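Local coordinates for galactose-binding lectin (Arachis hypogaea, PDB 2DVG), which binds D-galactose as a homotetrameric legume lectin that carries calcium and manganese ions, at residues F69-K74 against V120-Y125; K77-A82 against G213-H218; G104-S109 against S207-L212. All coordinates share one frame; numbering follows the deposited sequence.

Interaction 1: F69-K74 against V120-Y125; sequences FSFEMK and VEFDTY. With MN (manganese (II) ion), chain H; CA (calcium ion), chain G; GLA (alpha-D-galactopyranose), chain F.
Phe71 drives its ring edge into the face of Phe122, with CE2 of Phe71 lying 3.7 Å above the centre of the Phe122 ring. The centroids are 4.8 Å apart and the planes meet at 58°, an edge-to-face pair tilted from the perpendicular. Phe69 adds a longer touch, its CZ standing 4.3 Å from Phe122 CZ. Since the two strand axes come no closer than 10.7 Å and run at 25°, the gap is bridged chiefly by side chains; no backbone hydrogen bond joins the two strands. This aromatic part is wholly buried, and Val163 of strand 160-168 helps to enclose it. The solvent side begins at partly exposed Thr124, where Met73 and Thr124 meet tip to tip, SD of Met73 at 3.4 Å from CG2 of Thr124. Thr124 CG2 lies beside the backbone N, which turns this methyl to Met73, while OG1 (chi1 77°) is hydrogen-bonded to Pro81 O. On the far side of 120-125, Glu121 OE2 binds manganese at 2.3 Å, and calcium is held by the Asp123 carboxylate and by Tyr125 O. Galactose C5 sits over one face of the Tyr125 ring. A hydrophobic core between two sheets, backing a metal and sugar site, is characteristic of the legume lectin beta-sandwich.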
loop_
_atom_site.group_PDB
_atom_site.type_symbol
_atom_site.label_atom_id
_atom_site.label_comp_id
_atom_site.label_asym_id
_atom_site.label_seq_id
_atom_site.Cartn_x
_atom_site.Cartn_y
_atom_site.Cartn_z
ATOM N N PHE A 69 -3.805 1.839 15.578
ATOM C CA PHE A 69 -4.893 0.912 15.845
ATOM C C PHE A 69 -5.949 1.563 16.729
ATOM O O PHE A 69 -5.724 2.631 17.291
ATOM C CB PHE A 69 -4.320 -0.333 16.530
ATOM C CG PHE A 69 -3.531 -0.028 17.775
ATOM C CD1 PHE A 69 -4.175 0.239 18.982
ATOM C CD2 PHE A 69 -2.146 0.037 17.736
ATOM C CE1 PHE A 69 -3.452 0.567 20.125
ATOM C CE2 PHE A 69 -1.417 0.364 18.876
ATOM C CZ PHE A 69 -2.075 0.630 20.070
ATOM N N SER A 70 -7.101 0.918 16.846
ATOM C CA SER A 70 -8.176 1.444 17.670
ATOM C C SER A 70 -8.805 0.324 18.485
ATOM O O SER A 70 -8.957 -0.796 18.005
ATOM C CB SER A 70 -9.243 2.112 16.801
ATOM O OG SER A 70 -9.992 1.152 16.085
ATOM N N PHE A 71 -9.173 0.632 19.723
ATOM C CA PHE A 71 -9.787 -0.354 20.598
ATOM C C PHE A 71 -10.938 0.256 21.399
ATOM O O PHE A 71 -11.192 1.459 21.321
ATOM C CB PHE A 71 -8.726 -0.947 21.545
ATOM C CG PHE A 71 -8.098 0.057 22.485
ATOM C CD1 PHE A 71 -8.811 0.563 23.569
ATOM C CD2 PHE A 71 -6.791 0.496 22.277
ATOM C CE1 PHE A 71 -8.234 1.491 24.436
ATOM C CE2 PHE A 71 -6.197 1.426 23.135
ATOM C CZ PHE A 71 -6.918 1.925 24.215
ATOM N N GLU A 72 -11.639 -0.585 22.156
ATOM C CA GLU A 72 -12.739 -0.121 22.985
ATOM C C GLU A 72 -12.840 -0.837 24.331
ATOM O O GLU A 72 -12.786 -2.070 24.411
ATOM C CB GLU A 72 -14.083 -0.285 22.266
ATOM C CG GLU A 72 -15.258 0.277 23.074
ATOM C CD GLU A 72 -16.607 -0.023 22.454
ATOM O OE1 GLU A 72 -16.710 0.026 21.210
ATOM O OE2 GLU A 72 -17.568 -0.290 23.210
ATOM N N MET A 73 -12.994 -0.050 25.387
ATOM C CA MET A 73 -13.156 -0.604 26.713
ATOM C C MET A 73 -14.520 -0.189 27.275
ATOM O O MET A 73 -14.776 0.990 27.532
ATOM C CB MET A 73 -12.014 -0.149 27.620
ATOM C CG MET A 73 -10.739 -0.951 27.404
ATOM S SD MET A 73 -9.568 -0.760 28.756
ATOM C CE MET A 73 -8.453 0.474 28.080
ATOM N N LYS A 74 -15.404 -1.165 27.447
ATOM C CA LYS A 74 -16.745 -0.897 27.959
ATOM C C LYS A 74 -16.992 -1.515 29.323
ATOM O O LYS A 74 -16.533 -2.617 29.613
ATOM C CB LYS A 74 -17.809 -1.410 26.976
ATOM C CG LYS A 74 -19.226 -1.286 27.513
ATOM C CD LYS A 74 -20.166 -0.536 26.580
ATOM C CE LYS A 74 -20.633 -1.413 25.434
ATOM N NZ LYS A 74 -21.642 -0.723 24.578
ATOM N N VAL A 120 3.024 -0.654 25.134
ATOM C CA VAL A 120 2.316 0.527 25.614
ATOM C C VAL A 120 1.026 0.028 26.274
ATOM O O VAL A 120 0.197 -0.638 25.642
ATOM C CB VAL A 120 1.940 1.499 24.455
ATOM C CG1 VAL A 120 1.321 2.773 25.029
ATOM C CG2 VAL A 120 3.159 1.831 23.622
ATOM N N GLU A 121 0.870 0.353 27.551
ATOM C CA GLU A 121 -0.295 -0.066 28.299
ATOM C C GLU A 121 -1.358 1.025 28.437
ATOM O O GLU A 121 -1.061 2.227 28.453
ATOM C CB GLU A 121 0.126 -0.531 29.684
ATOM C CG GLU A 121 0.489 0.596 30.620
ATOM C CD GLU A 121 0.743 0.097 32.018
ATOM O OE1 GLU A 121 1.765 -0.582 32.218
ATOM O OE2 GLU A 121 -0.079 0.368 32.911
ATOM N N PHE A 122 -2.602 0.572 28.545
ATOM C CA PHE A 122 -3.757 1.442 28.692
ATOM C C PHE A 122 -4.458 0.981 29.955
ATOM O O PHE A 122 -5.505 0.344 29.916
ATOM C CB PHE A 122 -4.627 1.297 27.454
ATOM C CG PHE A 122 -3.900 1.658 26.199
ATOM C CD1 PHE A 122 -3.784 2.992 25.810
ATOM C CD2 PHE A 122 -3.234 0.681 25.459
ATOM C CE1 PHE A 122 -3.010 3.347 24.706
ATOM C CE2 PHE A 122 -2.456 1.029 24.350
ATOM C CZ PHE A 122 -2.345 2.364 23.976
ATOM N N ASP A 123 -3.833 1.321 31.079
ATOM C CA ASP A 123 -4.277 0.942 32.413
ATOM C C ASP A 123 -5.523 1.661 32.926
ATOM O O ASP A 123 -5.570 2.890 32.968
ATOM C CB ASP A 123 -3.120 1.172 33.381
ATOM C CG ASP A 123 -2.962 0.056 34.377
ATOM O OD1 ASP A 123 -3.954 -0.287 35.050
ATOM O OD2 ASP A 123 -1.843 -0.476 34.493
ATOM N N THR A 124 -6.514 0.880 33.349
ATOM C CA THR A 124 -7.770 1.427 33.856
ATOM C C THR A 124 -8.052 1.117 35.324
ATOM O O THR A 124 -9.165 1.334 35.794
ATOM C CB THR A 124 -8.960 0.913 33.064
ATOM O OG1 THR A 124 -9.257 -0.427 33.482
ATOM C CG2 THR A 124 -8.653 0.939 31.575
ATOM N N TYR A 125 -7.061 0.582 36.029
ATOM C CA TYR A 125 -7.185 0.286 37.454
ATOM C C TYR A 125 -5.796 0.459 38.067
ATOM O O TYR A 125 -4.805 -0.008 37.509
ATOM C CB TYR A 125 -7.702 -1.134 37.694
ATOM C CG TYR A 125 -7.745 -1.510 39.160
ATOM C CD1 TYR A 125 -6.578 -1.841 39.846
ATOM C CD2 TYR A 125 -8.941 -1.500 39.871
ATOM C CE1 TYR A 125 -6.597 -2.151 41.200
ATOM C CE2 TYR A 125 -8.973 -1.809 41.231
ATOM C CZ TYR A 125 -7.793 -2.134 41.888
ATOM O OH TYR A 125 -7.804 -2.446 43.231
HETATM MN MN MN H . 0.547 0.982 35.050
HETATM CA CA CA G . -2.740 -1.575 36.991
HETATM C C1 GLA F . -7.694 -6.580 42.396
HETATM C C2 GLA F . -6.704 -6.947 41.282
HETATM C C3 GLA F . -6.614 -5.810 40.262
HETATM C C4 GLA F . -8.011 -5.405 39.762
HETATM C C5 GLA F . -8.966 -5.167 40.945
HETATM C C6 GLA F . -10.392 -4.922 40.509
HETATM O O1 GLA F . -7.519 -5.750 43.490
HETATM O O2 GLA F . -5.418 -7.197 41.830
HETATM O O3 GLA F . -5.808 -6.223 39.169
HETATM O O4 GLA F . -8.541 -6.407 38.907
HETATM O O5 GLA F . -8.982 -6.314 41.829
HETATM O O6 GLA F . -11.147 -4.341 41.563
HETATM O O HOH W 1 0.568 -1.382 34.985
HETATM O O HOH W 2 -4.961 -2.557 35.855
#

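Interaction 2: K77-A82 against G213-H218; sequences KDYDPA and GGRQIH. With GLA (alpha-D-galactopyranose), chain F.
Asp80 and Gly214 form a single beta bridge, CA to CA 4.2 Å, in which Asp80 N donates to Gly213 O at 2.9 Å with an N-H...O angle of 172°. The return bond, from Arg215 N to Asp80 O, is weak. The bridge ties together two of the loops that frame the combining site of the legume lectin fold, and Pro81 follows it at the centre of an inverse gamma turn. Water 3 lies beside it, within hydrogen-bonding reach of Tyr79 O and Arg215 O. Among the side chains, Tyr79 and Arg215 dominate. Arg215 CD stands 3.6 Å from the centroid of the Tyr79 ring, over its face, a CH-pi contact. The Arg215 side chain stays extended from CG to NE, which carries the guanidinium onward across the tyrosine with the two planes only 14° apart. Its nitrogens have partners elsewhere: NE bonds Leu212 O and NH1 bonds Leu37 O, so two of them are tied to backbone carbonyls, which limits rotation of the group over the ring. Deeper in, buried Ala82 turns its carbonyl toward Gln216 CG and toward the edge of the His218 imidazole, whose ND1 is hydrogen-bonded to Thr35 OG1. At the sugar, Gly214 CA approaches galactose C6 to 3.5 Å, and Asp80 OD2 lies 3.3 Å from galactose O6.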
loop_
_atom_site.group_PDB
_atom_site.type_symbol
_atom_site.label_atom_id
_atom_site.label_comp_id
_atom_site.label_asym_id
_atom_site.label_seq_id
_atom_site.Cartn_x
_atom_site.Cartn_y
_atom_site.Cartn_z
ATOM N N LYS A 77 -22.127 -4.496 34.169
ATOM C CA LYS A 77 -22.740 -4.546 35.477
ATOM C C LYS A 77 -22.385 -5.935 35.961
ATOM O O LYS A 77 -22.661 -6.919 35.274
ATOM C CB LYS A 77 -24.252 -4.408 35.370
ATOM N N ASP A 78 -21.761 -6.027 37.126
ATOM C CA ASP A 78 -21.422 -4.875 37.939
ATOM C C ASP A 78 -20.021 -5.086 38.507
ATOM O O ASP A 78 -19.776 -4.921 39.704
ATOM C CB ASP A 78 -22.445 -4.733 39.065
ATOM C CG ASP A 78 -23.050 -6.065 39.467
ATOM O OD1 ASP A 78 -24.137 -6.421 38.964
ATOM O OD2 ASP A 78 -22.423 -6.767 40.278
ATOM N N TYR A 79 -19.106 -5.471 37.628
ATOM C CA TYR A 79 -17.728 -5.693 38.021
ATOM C C TYR A 79 -16.948 -4.387 37.999
ATOM O O TYR A 79 -17.447 -3.350 37.552
ATOM C CB TYR A 79 -17.073 -6.691 37.072
ATOM C CG TYR A 79 -17.623 -8.081 37.201
ATOM C CD1 TYR A 79 -17.129 -8.966 38.160
ATOM C CD2 TYR A 79 -18.648 -8.520 36.367
ATOM C CE1 TYR A 79 -17.648 -10.268 38.281
ATOM C CE2 TYR A 79 -19.172 -9.814 36.476
ATOM C CZ TYR A 79 -18.667 -10.683 37.430
ATOM O OH TYR A 79 -19.168 -11.963 37.503
ATOM N N ASP A 80 -15.721 -4.446 38.497
ATOM C CA ASP A 80 -14.852 -3.285 38.517
ATOM C C ASP A 80 -14.272 -3.130 37.126
ATOM O O ASP A 80 -13.798 -4.095 36.534
ATOM C CB ASP A 80 -13.708 -3.486 39.507
ATOM C CG ASP A 80 -13.797 -2.560 40.695
ATOM O OD1 ASP A 80 -14.756 -2.698 41.483
ATOM O OD2 ASP A 80 -12.908 -1.692 40.837
ATOM N N PRO A 81 -14.331 -1.917 36.573
ATOM C CA PRO A 81 -13.796 -1.632 35.239
ATOM C C PRO A 81 -12.275 -1.812 35.237
ATOM O O PRO A 81 -11.527 -0.856 35.446
ATOM C CB PRO A 81 -14.208 -0.184 35.020
ATOM C CG PRO A 81 -15.520 -0.118 35.745
ATOM C CD PRO A 81 -15.196 -0.819 37.031
ATOM N N ALA A 82 -11.834 -3.047 35.003
ATOM C CA ALA A 82 -10.417 -3.398 34.989
ATOM C C ALA A 82 -10.191 -4.596 34.063
ATOM O O ALA A 82 -11.147 -5.300 33.748
ATOM C CB ALA A 82 -9.989 -3.739 36.378
ATOM N N GLY A 213 -12.831 -9.789 40.766
ATOM C CA GLY A 213 -13.693 -8.636 40.937
ATOM C C GLY A 213 -13.598 -7.605 39.830
ATOM O O GLY A 213 -14.534 -6.830 39.619
ATOM N N GLY A 214 -12.473 -7.589 39.125
ATOM C CA GLY A 214 -12.294 -6.631 38.054
ATOM C C GLY A 214 -12.486 -7.227 36.673
ATOM O O GLY A 214 -11.717 -8.081 36.232
ATOM N N ARG A 215 -13.522 -6.772 35.981
ATOM C CA ARG A 215 -13.799 -7.264 34.642
ATOM C C ARG A 215 -14.376 -6.143 33.794
ATOM O O ARG A 215 -14.927 -5.184 34.329
ATOM C CB ARG A 215 -14.791 -8.425 34.703
ATOM C CG ARG A 215 -14.442 -9.476 35.728
ATOM C CD ARG A 215 -15.296 -10.710 35.579
ATOM N NE ARG A 215 -15.103 -11.607 36.712
ATOM C CZ ARG A 215 -15.649 -12.809 36.812
ATOM N NH1 ARG A 215 -16.426 -13.266 35.843
ATOM N NH2 ARG A 215 -15.422 -13.548 37.881
ATOM N N GLN A 216 -14.234 -6.271 32.479
ATOM C CA GLN A 216 -14.754 -5.287 31.533
ATOM C C GLN A 216 -14.454 -5.762 30.125
ATOM O O GLN A 216 -13.557 -6.583 29.914
ATOM C CB GLN A 216 -14.101 -3.921 31.728
ATOM C CG GLN A 216 -12.681 -3.857 31.213
ATOM C CD GLN A 216 -12.034 -2.511 31.428
ATOM O OE1 GLN A 216 -10.819 -2.386 31.318
ATOM N NE2 GLN A 216 -12.839 -1.495 31.732
ATOM N N ILE A 217 -15.197 -5.231 29.161
ATOM C CA ILE A 217 -15.004 -5.613 27.774
ATOM C C ILE A 217 -13.795 -4.904 27.161
ATOM O O ILE A 217 -13.689 -3.673 27.196
ATOM C CB ILE A 217 -16.257 -5.297 26.946
ATOM C CG1 ILE A 217 -17.481 -5.936 27.607
ATOM C CG2 ILE A 217 -16.083 -5.817 25.523
ATOM C CD1 ILE A 217 -18.820 -5.496 27.020
ATOM N N HIS A 218 -12.874 -5.699 26.622
ATOM C CA HIS A 218 -11.675 -5.179 25.987
ATOM C C HIS A 218 -11.766 -5.591 24.541
ATOM O O HIS A 218 -11.669 -6.772 24.230
ATOM C CB HIS A 218 -10.414 -5.793 26.591
ATOM C CG HIS A 218 -10.237 -5.519 28.049
ATOM N ND1 HIS A 218 -10.781 -6.323 29.027
ATOM C CD2 HIS A 218 -9.549 -4.551 28.698
ATOM C CE1 HIS A 218 -10.431 -5.864 30.215
ATOM N NE2 HIS A 218 -9.684 -4.789 30.043
HETATM C C1 GLA F . -7.694 -6.580 42.396
HETATM C C2 GLA F . -6.704 -6.947 41.282
HETATM C C3 GLA F . -6.614 -5.810 40.262
HETATM C C4 GLA F . -8.011 -5.405 39.762
HETATM C C5 GLA F . -8.966 -5.167 40.945
HETATM C C6 GLA F . -10.392 -4.922 40.509
HETATM O O1 GLA F . -7.519 -5.750 43.490
HETATM O O2 GLA F . -5.418 -7.197 41.830
HETATM O O3 GLA F . -5.808 -6.223 39.169
HETATM O O4 GLA F . -8.541 -6.407 38.907
HETATM O O5 GLA F . -8.982 -6.314 41.829
HETATM O O6 GLA F . -11.147 -4.341 41.563
HETATM O O HOH W 3 -17.048 -2.929 34.305
#

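Interaction 3: G104-S109 against S207-L212; sequences GTLGVS and SASGSL. With GLA (alpha-D-galactopyranose), chain F.
Ser207 OG donates to Leu106 O, the one hydrogen bond between 104-109 and 207-212, at a modelled 2.5 Å that should not be read as exact at this resolution. The hydroxyl of Ser207, trans to its own N (chi1 -180°), extends from strand 201-209 to this carbonyl. Beside the bond, Val108 CG1 packs alongside Ser207 CB at 3.9 Å. Two residues further along the strand, Ser209 also points at the loop. Its OG stands close to Leu106 CA, but it spends its hydrogen bond on Gly103 O. The next shell shapes the loop itself. Val108 N bonds back to Thr105 O at 2.8 Å, and Leu106 and Gly107 both take positive phi (45° and 69°), curling the chain so that Leu106 O faces the strand. Thr105 OG1 fits an ST turn with Gly107 N, although the position of that nitrogen is less certain, and it is also hydrogen-bonded to Gly102 O. Arg45 NH1 binds Gly107 O from strand 43-53. The Leu106 side chain, meanwhile, packs on Glu121, a manganese ligand, and lies about 6 Å from each metal. Toward the sugar, Ser211 OG is hydrogen-bonded to galactose O4, though its single proton could turn to another acceptor, and Gly104 N lies 3.1 Å from galactose O3. Every residue that touches here is buried, so hydroxyl-to-carbonyl pairing satisfies polar groups inside the protein and joins the loop to the strand where purely apolar packing is slight.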
loop_
_atom_site.group_PDB
_atom_site.type_symbol
_atom_site.label_atom_id
_atom_site.label_comp_id
_atom_site.label_asym_id
_atom_site.label_seq_id
_atom_site.Cartn_x
_atom_site.Cartn_y
_atom_site.Cartn_z
ATOM N N GLY A 104 -3.643 -6.807 37.092
ATOM C CA GLY A 104 -2.656 -5.820 36.698
ATOM C C GLY A 104 -1.407 -6.327 35.995
ATOM O O GLY A 104 -0.466 -5.562 35.801
ATOM N N THR A 105 -1.369 -7.600 35.615
ATOM C CA THR A 105 -0.195 -8.113 34.915
ATOM C C THR A 105 -0.478 -8.034 33.425
ATOM O O THR A 105 0.366 -8.375 32.601
ATOM C CB THR A 105 0.115 -9.579 35.279
ATOM O OG1 THR A 105 -0.711 -10.461 34.510
ATOM C CG2 THR A 105 -0.123 -9.812 36.759
ATOM N N LEU A 106 -1.684 -7.575 33.098
ATOM C CA LEU A 106 -2.139 -7.431 31.724
ATOM C C LEU A 106 -1.823 -8.652 30.853
ATOM O O LEU A 106 -1.777 -8.557 29.624
ATOM C CB LEU A 106 -1.534 -6.168 31.120
ATOM C CG LEU A 106 -1.771 -4.901 31.951
ATOM C CD1 LEU A 106 -1.172 -3.689 31.231
ATOM C CD2 LEU A 106 -3.276 -4.699 32.188
ATOM N N GLY A 107 -1.619 -9.799 31.491
ATOM C CA GLY A 107 -1.320 -11.012 30.750
ATOM C C GLY A 107 0.037 -11.044 30.067
ATOM O O GLY A 107 0.250 -11.850 29.163
ATOM N N VAL A 108 0.957 -10.180 30.488
ATOM C CA VAL A 108 2.288 -10.136 29.884
ATOM C C VAL A 108 3.420 -10.357 30.885
ATOM O O VAL A 108 4.573 -10.552 30.490
ATOM C CB VAL A 108 2.559 -8.784 29.164
ATOM C CG1 VAL A 108 1.542 -8.559 28.068
ATOM C CG2 VAL A 108 2.530 -7.629 30.161
ATOM N N SER A 109 3.101 -10.336 32.174
ATOM C CA SER A 109 4.118 -10.523 33.197
ATOM C C SER A 109 3.648 -11.476 34.275
ATOM O O SER A 109 2.500 -11.919 34.270
ATOM C CB SER A 109 4.462 -9.185 33.836
ATOM O OG SER A 109 3.411 -8.748 34.675
ATOM N N SER A 207 -2.837 -7.534 24.387
ATOM C CA SER A 207 -3.166 -8.351 25.551
ATOM C C SER A 207 -4.087 -7.598 26.513
ATOM O O SER A 207 -4.053 -6.368 26.586
ATOM C CB SER A 207 -1.886 -8.761 26.277
ATOM O OG SER A 207 -2.171 -9.562 27.407
ATOM N N ALA A 208 -4.915 -8.345 27.239
ATOM C CA ALA A 208 -5.853 -7.762 28.198
ATOM C C ALA A 208 -6.200 -8.768 29.295
ATOM O O ALA A 208 -6.184 -9.986 29.069
ATOM C CB ALA A 208 -7.136 -7.304 27.482
ATOM N N SER A 209 -6.523 -8.262 30.481
ATOM C CA SER A 209 -6.862 -9.142 31.582
ATOM C C SER A 209 -7.790 -8.516 32.610
ATOM O O SER A 209 -7.980 -7.297 32.653
ATOM C CB SER A 209 -5.588 -9.610 32.285
ATOM O OG SER A 209 -4.914 -8.522 32.886
ATOM N N GLY A 210 -8.356 -9.380 33.443
ATOM C CA GLY A 210 -9.252 -8.955 34.496
ATOM C C GLY A 210 -8.998 -9.836 35.709
ATOM O O GLY A 210 -8.104 -10.686 35.685
ATOM N N SER A 211 -9.771 -9.638 36.770
ATOM C CA SER A 211 -9.611 -10.432 37.978
ATOM C C SER A 211 -10.957 -11.023 38.378
ATOM O O SER A 211 -11.888 -11.066 37.576
ATOM C CB SER A 211 -9.059 -9.559 39.104
ATOM O OG SER A 211 -9.894 -8.443 39.353
ATOM N N LEU A 212 -11.056 -11.505 39.609
ATOM C CA LEU A 212 -12.314 -12.056 40.076
ATOM C C LEU A 212 -13.299 -10.894 40.196
ATOM O O LEU A 212 -14.455 -10.990 39.772
ATOM C CB LEU A 212 -12.133 -12.738 41.438
ATOM C CG LEU A 212 -13.367 -13.407 42.060
ATOM C CD1 LEU A 212 -12.961 -14.254 43.243
ATOM C CD2 LEU A 212 -14.363 -12.359 42.500
HETATM C C1 GLA F . -7.694 -6.580 42.396
HETATM C C2 GLA F . -6.704 -6.947 41.282
HETATM C C3 GLA F . -6.614 -5.810 40.262
HETATM C C4 GLA F . -8.011 -5.405 39.762
HETATM C C5 GLA F . -8.966 -5.167 40.945
HETATM C C6 GLA F . -10.392 -4.922 40.509
HETATM O O1 GLA F . -7.519 -5.750 43.490
HETATM O O2 GLA F . -5.418 -7.197 41.830
HETATM O O3 GLA F . -5.808 -6.223 39.169
HETATM O O4 GLA F . -8.541 -6.407 38.907
HETATM O O5 GLA F . -8.982 -6.314 41.829
HETATM O O6 GLA F . -11.147 -4.341 41.563
#

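How the interactions relate
The three contacts form a compact group, with centres 13 Å apart for interactions 1 and 2 and 12 Å for each of the other pairs, and all reach the galactose. Along the chain the order is 69-74, 77-82, 104-109, 120-125, 207-212, 213-218, so interaction 1 alternates with each of the others, while both segments of interaction 3 fall between those of interaction 2. Interaction 1 spans the two sheets. Interaction 2 adjoins it, through Lys74 O and Ile217 N, in the sheet where strands 64-74 and 217-229 are neighbours. Interaction 3 shares with interaction 1 the sheet holding 117-123 and 201-209. Segments remote in sequence are thereby gathered around one galactose, beside the calcium and manganese ions.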